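Local coordinates for cyclic di-GMP receptor atypical PilZ domain-containing protein (Xanthomonas campestris pv. campestris, PDB 3RQA) that is of uncharacterised function but forms a tetramer through a helical bundle and carries an atypical PilZ domain, of a family that probably serves as cyclic di-GMP receptors, at residues Arg112-His117 against Gln154-Leu159; Leu48-Gly53 against Leu168-Glu173; Ser126-Pro131 against Leu138-Ala143. All blocks are in the same frame, centred on the assembly; numbering follows the deposited sequence.

Interaction 1: Arg112-His117 against Gln154-Leu159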
loop_
_atom_site.group_PDB
_atom_site.type_symbol
_atom_site.label_atom_id
_atom_site.label_comp_id
_atom_site.label_asym_id
_atom_site.label_seq_id
_atom_site.Cartn_x
_atom_site.Cartn_y
_atom_site.Cartn_z
ATOM N N ARG C 112 -28.666 11.322 -11.982
ATOM C CA ARG C 112 -28.987 12.730 -12.131
ATOM C C ARG C 112 -28.165 13.405 -11.049
ATOM O O ARG C 112 -28.372 13.144 -9.858
ATOM C CB ARG C 112 -30.467 12.975 -11.865
ATOM C CG ARG C 112 -30.894 14.435 -11.892
ATOM C CD ARG C 112 -32.407 14.553 -11.669
ATOM N NE ARG C 112 -32.776 14.487 -10.255
ATOM C CZ ARG C 112 -33.904 13.950 -9.791
ATOM N NH1 ARG C 112 -34.792 13.413 -10.622
ATOM N NH2 ARG C 112 -34.154 13.966 -8.490
ATOM N N LEU C 113 -27.218 14.244 -11.466
ATOM C CA LEU C 113 -26.355 14.950 -10.530
ATOM C C LEU C 113 -26.055 16.366 -11.013
ATOM O O LEU C 113 -26.227 16.683 -12.199
ATOM C CB LEU C 113 -25.053 14.163 -10.330
ATOM C CG LEU C 113 -24.225 13.838 -11.576
ATOM C CD1 LEU C 113 -23.452 15.062 -12.035
ATOM C CD2 LEU C 113 -23.264 12.703 -11.258
ATOM N N ALA C 114 -25.611 17.215 -10.091
ATOM C CA ALA C 114 -25.275 18.595 -10.418
ATOM C C ALA C 114 -23.839 18.676 -10.940
ATOM O O ALA C 114 -22.966 17.934 -10.495
ATOM C CB ALA C 114 -25.442 19.473 -9.189
ATOM N N SER C 115 -23.598 19.579 -11.882
ATOM C CA SER C 115 -22.271 19.734 -12.472
ATOM C C SER C 115 -21.885 21.207 -12.627
ATOM O O SER C 115 -22.701 22.037 -13.041
ATOM C CB SER C 115 -22.234 19.055 -13.842
ATOM O OG SER C 115 -20.906 18.885 -14.306
ATOM N N PRO C 116 -20.625 21.541 -12.312
ATOM C CA PRO C 116 -20.095 22.906 -12.402
ATOM C C PRO C 116 -20.417 23.582 -13.730
ATOM O O PRO C 116 -20.715 24.771 -13.773
ATOM C CB PRO C 116 -18.596 22.705 -12.211
ATOM C CG PRO C 116 -18.536 21.531 -11.303
ATOM C CD PRO C 116 -19.579 20.602 -11.875
ATOM N N HIS C 117 -20.359 22.805 -14.806
ATOM C CA HIS C 117 -20.632 23.301 -16.149
ATOM C C HIS C 117 -21.657 22.415 -16.854
ATOM O O HIS C 117 -21.671 21.202 -16.665
ATOM C CB HIS C 117 -19.331 23.329 -16.959
ATOM C CG HIS C 117 -18.236 24.121 -16.311
ATOM N ND1 HIS C 117 -18.326 25.479 -16.097
ATOM C CD2 HIS C 117 -17.043 23.738 -15.797
ATOM C CE1 HIS C 117 -17.237 25.901 -15.477
ATOM N NE2 HIS C 117 -16.443 24.864 -15.283
ATOM N N GLN C 154 -27.978 25.764 -10.206
ATOM C CA GLN C 154 -27.117 24.627 -10.530
ATOM C C GLN C 154 -27.461 24.030 -11.891
ATOM O O GLN C 154 -28.628 24.018 -12.295
ATOM C CB GLN C 154 -27.248 23.515 -9.489
ATOM C CG GLN C 154 -26.954 23.900 -8.058
ATOM C CD GLN C 154 -26.699 22.676 -7.190
ATOM O OE1 GLN C 154 -25.620 22.082 -7.238
ATOM N NE2 GLN C 154 -27.697 22.282 -6.409
ATOM N N HIS C 155 -26.444 23.536 -12.591
ATOM C CA HIS C 155 -26.641 22.899 -13.893
ATOM C C HIS C 155 -26.852 21.413 -13.610
ATOM O O HIS C 155 -26.007 20.771 -12.981
ATOM C CB HIS C 155 -25.405 23.058 -14.792
ATOM C CG HIS C 155 -24.996 24.477 -15.037
ATOM N ND1 HIS C 155 -24.342 25.241 -14.095
ATOM C CD2 HIS C 155 -25.118 25.260 -16.135
ATOM C CE1 HIS C 155 -24.074 26.432 -14.601
ATOM N NE2 HIS C 155 -24.535 26.470 -15.839
ATOM N N TRP C 156 -27.972 20.861 -14.055
ATOM C CA TRP C 156 -28.233 19.446 -13.816
ATOM C C TRP C 156 -28.050 18.610 -15.063
ATOM O O TRP C 156 -28.412 19.017 -16.167
ATOM C CB TRP C 156 -29.639 19.224 -13.247
ATOM C CG TRP C 156 -29.795 19.770 -11.857
ATOM C CD1 TRP C 156 -30.248 21.009 -11.503
ATOM C CD2 TRP C 156 -29.465 19.101 -10.637
ATOM N NE1 TRP C 156 -30.223 21.155 -10.135
ATOM C CE2 TRP C 156 -29.746 19.997 -9.578
ATOM C CE3 TRP C 156 -28.960 17.829 -10.334
ATOM C CZ2 TRP C 156 -29.538 19.661 -8.234
ATOM C CZ3 TRP C 156 -28.755 17.494 -9.002
ATOM C CH2 TRP C 156 -29.045 18.410 -7.965
ATOM N N LEU C 157 -27.475 17.432 -14.859
ATOM C CA LEU C 157 -27.202 16.488 -15.922
ATOM C C LEU C 157 -27.881 15.163 -15.641
ATOM O O LEU C 157 -27.942 14.717 -14.498
ATOM C CB LEU C 157 -25.690 16.250 -16.034
ATOM C CG LEU C 157 -24.819 17.114 -16.950
ATOM C CD1 LEU C 157 -25.448 18.476 -17.211
ATOM C CD2 LEU C 157 -23.450 17.243 -16.317
ATOM N N TRP C 158 -28.403 14.553 -16.694
ATOM C CA TRP C 158 -29.024 13.244 -16.612
ATOM C C TRP C 158 -28.084 12.400 -17.455
ATOM O O TRP C 158 -27.961 12.609 -18.661
ATOM C CB TRP C 158 -30.428 13.252 -17.226
ATOM C CG TRP C 158 -31.467 13.842 -16.327
ATOM C CD1 TRP C 158 -32.449 13.168 -15.649
ATOM C CD2 TRP C 158 -31.631 15.225 -15.995
ATOM N NE1 TRP C 158 -33.209 14.047 -14.920
ATOM C CE2 TRP C 158 -32.731 15.316 -15.111
ATOM C CE3 TRP C 158 -30.954 16.400 -16.360
ATOM C CZ2 TRP C 158 -33.172 16.536 -14.583
ATOM C CZ3 TRP C 158 -31.394 17.616 -15.834
ATOM C CH2 TRP C 158 -32.493 17.671 -14.955
ATOM N N LEU C 159 -27.390 11.478 -16.808
ATOM C CA LEU C 159 -26.449 10.617 -17.497
ATOM C C LEU C 159 -26.947 9.165 -17.549
ATOM O O LEU C 159 -27.423 8.626 -16.551
ATOM C CB LEU C 159 -25.087 10.649 -16.798
ATOM C CG LEU C 159 -24.264 11.934 -16.612
ATOM C CD1 LEU C 159 -24.040 12.604 -17.947
ATOM C CD2 LEU C 159 -24.954 12.867 -15.654
HETATM O O HOH W 1 -24.033 23.407 -11.127
#
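With CG anti to its backbone N (chi1 176°), R112 runs beside the indole of W158, whose own CG stands beside the backbone N (chi1 -78°). The two side chains point the same way from an antiparallel non-hydrogen-bonded pair. R112 CG rides over one face of the indole in a CH-pi contact, 4.0 Å from the centroid of the W158 five-membered ring, and CD comes to 3.4 Å from W158 NE1. A long aliphatic stem suits this place, since it covers the ring while the bend at chi3 turns the guanidinium 63° from the ring plane. Both polar ends are drawn to D15: R112 NH1 forms a salt bridge with its OD2, and W158 NE1 a hydrogen bond to the same oxygen. At the next non-hydrogen-bonded pair, A114 CB sits over the W156 six-membered ring, 3.9 Å from its centroid; a methyl is small enough for this CH-pi contact. L113 and L157 bind each other's backbones, with L157 N to L113 O at 3.0 Å and nearly along the C=O axis. Water 1 donates to S115 O and accepts from H155 N. L157 CD2 presses tightly on S115 CB at 3.3 Å. Strands 110-115 and 155-161 are thus neighbours in the six-stranded barrel: helix 12-19 packs on the R112 and W158 face, while F33 of strand 24-34 touches L157 and L159.

Interaction 2: Leu48-Gly53 against Leu168-Glu173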
loop_
_atom_site.group_PDB
_atom_site.type_symbol
_atom_site.label_atom_id
_atom_site.label_comp_id
_atom_site.label_asym_id
_atom_site.label_seq_id
_atom_site.Cartn_x
_atom_site.Cartn_y
_atom_site.Cartn_z
ATOM N N LEU C 48 -14.767 -3.666 -7.261
ATOM C CA LEU C 48 -14.872 -2.648 -6.240
ATOM C C LEU C 48 -16.192 -2.781 -5.464
ATOM O O LEU C 48 -16.203 -2.793 -4.233
ATOM C CB LEU C 48 -14.799 -1.248 -6.880
ATOM C CG LEU C 48 -15.297 -0.096 -5.993
ATOM C CD1 LEU C 48 -14.521 -0.086 -4.684
ATOM C CD2 LEU C 48 -15.156 1.243 -6.732
ATOM N N LEU C 49 -17.300 -2.863 -6.198
ATOM C CA LEU C 49 -18.628 -2.963 -5.599
ATOM C C LEU C 49 -18.832 -4.234 -4.771
ATOM O O LEU C 49 -19.300 -4.178 -3.629
ATOM C CB LEU C 49 -19.699 -2.862 -6.703
ATOM C CG LEU C 49 -20.335 -1.490 -6.983
ATOM C CD1 LEU C 49 -19.310 -0.401 -6.906
ATOM C CD2 LEU C 49 -21.001 -1.508 -8.351
ATOM N N ARG C 50 -18.475 -5.379 -5.340
ATOM C CA ARG C 50 -18.646 -6.638 -4.636
ATOM C C ARG C 50 -17.758 -6.730 -3.399
ATOM O O ARG C 50 -18.229 -7.070 -2.321
ATOM C CB ARG C 50 -18.354 -7.815 -5.563
ATOM C CG ARG C 50 -19.384 -8.010 -6.671
ATOM C CD ARG C 50 -19.153 -9.333 -7.405
ATOM N NE ARG C 50 -20.062 -9.486 -8.537
ATOM C CZ ARG C 50 -21.388 -9.593 -8.445
ATOM N NH1 ARG C 50 -22.117 -9.719 -9.545
ATOM N NH2 ARG C 50 -21.985 -9.590 -7.264
ATOM N N SER C 51 -16.476 -6.419 -3.557
ATOM C CA SER C 51 -15.544 -6.481 -2.439
ATOM C C SER C 51 -16.016 -5.560 -1.334
ATOM O O SER C 51 -15.981 -5.907 -0.155
ATOM C CB SER C 51 -14.144 -6.072 -2.898
ATOM O OG SER C 51 -13.707 -6.900 -3.963
ATOM N N LEU C 52 -16.481 -4.384 -1.739
ATOM C CA LEU C 52 -16.978 -3.377 -0.812
ATOM C C LEU C 52 -18.151 -3.951 -0.005
ATOM O O LEU C 52 -18.262 -3.728 1.202
ATOM C CB LEU C 52 -17.419 -2.143 -1.610
ATOM C CG LEU C 52 -17.449 -0.759 -0.961
ATOM C CD1 LEU C 52 -16.087 -0.443 -0.329
ATOM C CD2 LEU C 52 -17.813 0.280 -2.024
ATOM N N GLY C 53 -19.012 -4.706 -0.673
ATOM C CA GLY C 53 -20.159 -5.284 0.006
ATOM C C GLY C 53 -19.764 -6.342 1.025
ATOM O O GLY C 53 -20.296 -6.392 2.140
ATOM N N LEU C 168 -21.110 -6.490 -13.751
ATOM C CA LEU C 168 -21.171 -5.179 -13.122
ATOM C C LEU C 168 -22.616 -4.766 -12.876
ATOM O O LEU C 168 -22.925 -4.199 -11.830
ATOM C CB LEU C 168 -20.471 -4.124 -13.984
ATOM C CG LEU C 168 -20.487 -2.699 -13.407
ATOM C CD1 LEU C 168 -19.846 -2.668 -12.006
ATOM C CD2 LEU C 168 -19.763 -1.763 -14.377
ATOM N N GLN C 169 -23.505 -5.032 -13.836
ATOM C CA GLN C 169 -24.902 -4.669 -13.624
ATOM C C GLN C 169 -25.407 -5.325 -12.341
ATOM O O GLN C 169 -26.018 -4.671 -11.487
ATOM C CB GLN C 169 -25.799 -5.107 -14.785
ATOM C CG GLN C 169 -27.210 -4.573 -14.599
ATOM C CD GLN C 169 -28.076 -4.691 -15.830
ATOM O OE1 GLN C 169 -27.664 -4.328 -16.939
ATOM N NE2 GLN C 169 -29.298 -5.182 -15.641
ATOM N N ASP C 170 -25.134 -6.615 -12.199
ATOM C CA ASP C 170 -25.576 -7.338 -11.015
ATOM C C ASP C 170 -25.036 -6.729 -9.725
ATOM O O ASP C 170 -25.778 -6.537 -8.765
ATOM C CB ASP C 170 -25.150 -8.799 -11.081
ATOM C CG ASP C 170 -25.718 -9.610 -9.935
ATOM O OD1 ASP C 170 -26.923 -9.942 -9.999
ATOM O OD2 ASP C 170 -24.977 -9.887 -8.961
ATOM N N ALA C 171 -23.736 -6.444 -9.704
ATOM C CA ALA C 171 -23.097 -5.845 -8.533
ATOM C C ALA C 171 -23.722 -4.484 -8.223
ATOM O O ALA C 171 -23.889 -4.125 -7.064
ATOM C CB ALA C 171 -21.595 -5.674 -8.784
ATOM N N LEU C 172 -24.050 -3.723 -9.265
ATOM C CA LEU C 172 -24.642 -2.398 -9.055
ATOM C C LEU C 172 -26.066 -2.512 -8.506
ATOM O O LEU C 172 -26.458 -1.753 -7.607
ATOM C CB LEU C 172 -24.656 -1.584 -10.360
ATOM C CG LEU C 172 -25.299 -0.187 -10.327
ATOM C CD1 LEU C 172 -24.702 0.658 -9.205
ATOM C CD2 LEU C 172 -25.098 0.488 -11.685
ATOM N N GLU C 173 -26.838 -3.454 -9.053
ATOM C CA GLU C 173 -28.209 -3.643 -8.582
ATOM C C GLU C 173 -28.181 -4.014 -7.100
ATOM O O GLU C 173 -28.926 -3.446 -6.302
ATOM C CB GLU C 173 -28.923 -4.728 -9.402
ATOM C CG GLU C 173 -29.646 -4.178 -10.628
ATOM C CD GLU C 173 -30.075 -5.260 -11.595
ATOM O OE1 GLU C 173 -30.366 -6.394 -11.152
ATOM O OE2 GLU C 173 -30.127 -4.974 -12.808
#
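From R50 CB on helix 42-55, CG sets out anti to the carbonyl carbon, and the chain stays extended as far as NE, a reach that carries its charge across to helix 165-185. CG touches A171 CB at 3.8 Å. Next, NE turns to E46 OE2 of its own helix in a salt bridge. Beyond it, CZ lies 3.9 Å from A171 CB, the methyl sitting over the centre of the guanidinium. At the tip, NH1 donates to D170 OD2 at 2.9 Å in a nearly straight bond (168°), with the oxygen in the guanidinium plane and accepting through its anti lone pair; NH2 adds a weak second bond to that oxygen. Beside this polar edge, L49 CB meets A171 CB at 4.0 Å, and L49 CD2 reaches L172 CA at 3.8 Å and L168 CD1 at 4.0 Å. Alanine suits the point of closest backbone approach, where its short side chain lets the axes of segments 48-53 and 168-173 come within 9.1 Å, at 39°. D170 OD2 is also paired with R174. The acid thus lies between two arginines and R50 between two acids, an alternating chain of charges that would be expected to favour ionised D170 and limit the guanidinium's rotation.

Interaction 3: Ser126-Pro131 against Leu138-Ala143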
loop_
_atom_site.group_PDB
_atom_site.type_symbol
_atom_site.label_atom_id
_atom_site.label_comp_id
_atom_site.label_asym_id
_atom_site.label_seq_id
_atom_site.Cartn_x
_atom_site.Cartn_y
_atom_site.Cartn_z
ATOM N N SER C 126 -17.415 10.183 -18.337
ATOM C CA SER C 126 -17.485 9.263 -17.220
ATOM C C SER C 126 -18.034 9.874 -15.953
ATOM O O SER C 126 -17.642 10.966 -15.554
ATOM C CB SER C 126 -16.108 8.680 -16.932
ATOM O OG SER C 126 -15.733 7.787 -17.965
ATOM N N VAL C 127 -18.971 9.168 -15.338
ATOM C CA VAL C 127 -19.543 9.593 -14.070
ATOM C C VAL C 127 -18.550 9.095 -13.016
ATOM O O VAL C 127 -18.159 7.930 -13.050
ATOM C CB VAL C 127 -20.916 8.910 -13.819
ATOM C CG1 VAL C 127 -21.283 8.990 -12.358
ATOM C CG2 VAL C 127 -21.990 9.563 -14.674
ATOM N N LEU C 128 -18.106 9.974 -12.124
ATOM C CA LEU C 128 -17.186 9.575 -11.053
ATOM C C LEU C 128 -17.969 9.593 -9.750
ATOM O O LEU C 128 -18.691 10.550 -9.465
ATOM C CB LEU C 128 -15.974 10.513 -10.967
ATOM C CG LEU C 128 -14.815 10.154 -11.913
ATOM C CD1 LEU C 128 -15.281 10.255 -13.363
ATOM C CD2 LEU C 128 -13.639 11.093 -11.678
ATOM N N LEU C 129 -17.832 8.520 -8.972
ATOM C CA LEU C 129 -18.560 8.372 -7.721
ATOM C C LEU C 129 -17.720 7.691 -6.637
ATOM O O LEU C 129 -16.967 6.759 -6.928
ATOM C CB LEU C 129 -19.789 7.503 -7.990
ATOM C CG LEU C 129 -21.251 7.928 -7.858
ATOM C CD1 LEU C 129 -21.518 9.263 -8.527
ATOM C CD2 LEU C 129 -22.102 6.819 -8.487
ATOM N N GLN C 130 -17.850 8.145 -5.394
ATOM C CA GLN C 130 -17.146 7.495 -4.283
ATOM C C GLN C 130 -18.261 6.760 -3.554
ATOM O O GLN C 130 -18.960 7.337 -2.723
ATOM C CB GLN C 130 -16.490 8.493 -3.326
ATOM C CG GLN C 130 -15.639 7.799 -2.266
ATOM C CD GLN C 130 -15.089 8.753 -1.218
ATOM O OE1 GLN C 130 -14.649 9.848 -1.537
ATOM N NE2 GLN C 130 -15.097 8.324 0.040
ATOM N N PRO C 131 -18.439 5.473 -3.866
ATOM C CA PRO C 131 -19.465 4.603 -3.292
ATOM C C PRO C 131 -19.449 4.395 -1.786
ATOM O O PRO C 131 -20.495 4.453 -1.134
ATOM C CB PRO C 131 -19.265 3.294 -4.056
ATOM C CG PRO C 131 -17.796 3.267 -4.265
ATOM C CD PRO C 131 -17.507 4.690 -4.698
ATOM N N LEU C 138 -12.798 5.388 -6.154
ATOM C CA LEU C 138 -13.885 5.849 -6.998
ATOM C C LEU C 138 -14.401 4.831 -7.990
ATOM O O LEU C 138 -13.657 4.020 -8.534
ATOM C CB LEU C 138 -13.469 7.126 -7.739
ATOM C CG LEU C 138 -13.003 8.275 -6.830
ATOM C CD1 LEU C 138 -12.716 9.530 -7.659
ATOM C CD2 LEU C 138 -14.076 8.562 -5.800
ATOM N N LEU C 139 -15.710 4.868 -8.184
ATOM C CA LEU C 139 -16.367 4.013 -9.146
ATOM C C LEU C 139 -16.486 4.922 -10.379
ATOM O O LEU C 139 -17.039 6.025 -10.288
ATOM C CB LEU C 139 -17.758 3.618 -8.644
ATOM C CG LEU C 139 -18.614 2.733 -9.561
ATOM C CD1 LEU C 139 -18.031 1.308 -9.622
ATOM C CD2 LEU C 139 -20.053 2.705 -9.048
ATOM N N GLN C 140 -15.934 4.498 -11.512
ATOM C CA GLN C 140 -16.047 5.311 -12.716
ATOM C C GLN C 140 -16.907 4.545 -13.689
ATOM O O GLN C 140 -16.674 3.364 -13.925
ATOM C CB GLN C 140 -14.681 5.590 -13.344
ATOM C CG GLN C 140 -13.746 6.393 -12.461
ATOM C CD GLN C 140 -12.716 7.173 -13.263
ATOM O OE1 GLN C 140 -11.850 7.838 -12.699
ATOM N NE2 GLN C 140 -12.816 7.102 -14.583
ATOM N N LEU C 141 -17.908 5.215 -14.241
ATOM C CA LEU C 141 -18.820 4.587 -15.181
ATOM C C LEU C 141 -19.029 5.413 -16.457
ATOM O O LEU C 141 -19.585 6.514 -16.411
ATOM C CB LEU C 141 -20.179 4.359 -14.510
ATOM C CG LEU C 141 -20.202 3.488 -13.244
ATOM C CD1 LEU C 141 -21.641 3.337 -12.746
ATOM C CD2 LEU C 141 -19.597 2.131 -13.544
ATOM N N PRO C 142 -18.555 4.905 -17.606
ATOM C CA PRO C 142 -18.721 5.613 -18.880
ATOM C C PRO C 142 -20.212 5.907 -19.060
ATOM O O PRO C 142 -21.050 5.061 -18.751
ATOM C CB PRO C 142 -18.206 4.609 -19.899
ATOM C CG PRO C 142 -17.082 3.950 -19.153
ATOM C CD PRO C 142 -17.670 3.738 -17.763
ATOM N N ALA C 143 -20.541 7.103 -19.542
ATOM C CA ALA C 143 -21.939 7.483 -19.722
ATOM C C ALA C 143 -22.137 8.585 -20.762
ATOM O O ALA C 143 -21.192 9.272 -21.144
ATOM C CB ALA C 143 -22.519 7.932 -18.392
#
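Four backbone hydrogen bonds join the strands of this beta hairpin, whose short segments run antiparallel at 160°. V127 pairs with L141 and L129 with L139, each as a hydrogen-bonded pair. The shortest bond runs from L139 N to L129 O, 2.6 Å and nearly along the C=O axis; V127 N, by contrast, approaches L141 O from above the carbonyl plane. CA-H...O contacts supplement these bonds, among them Q140 CA to V127 O at 3.4 Å. P142, which has no N-H to give, suits its place in a non-hydrogen-bonded pair with S126.

Van der Waals packing differs on the two faces. On the face of S126, L128, Q140 and P142, L128 and Q140 lie side by side and point the same way, so that L128 CG rests 3.8 Å from Q140 OE1; the glutamine's extended chain gives the leucine a flank to lie along at this partly exposed surface. S126 OG, 3.8 Å from P142 CA, is buried without a polar partner. On the face of V127, L129, L139 and L141 the side chains are all apolar, which suits their burial; V127 CG2 also meets A143 CB at 4.1 Å. Near the turn, L138 CD2 comes to 3.5 Å from Q130 CB as the two side chains cross obliquely, and P131 CD touches L139 CB.

Strand 124-129 bonds along its other edge to strand 24-34, closing the barrel. F161 of strand 155-161 packs on V127 and L141, while helix 42-55 covers L139 through A45, L48 and L49.

In the fold
Interactions 1 and 3 belong to one barrel, their centres 14 Å apart, since strands 155-161 and 139-150 are neighbours in it. They touch where L159 CG meets V127 CG2 at 3.8 Å. Interaction 2 sets two helices against that barrel: its centre is 13 Å from that of interaction 3, and L49 CD1 packs on L139 CD1 at 3.5 Å. Interactions 1 and 2 do not touch, their centres 24 Å apart on opposite sides of the chain's centre. Along the chain the three are nested, 3 within 1 within 2. Beside interaction 2, L48 and S51 pack on L83 of a second subunit, so helix 42-55 also faces a second subunit of the tetramer.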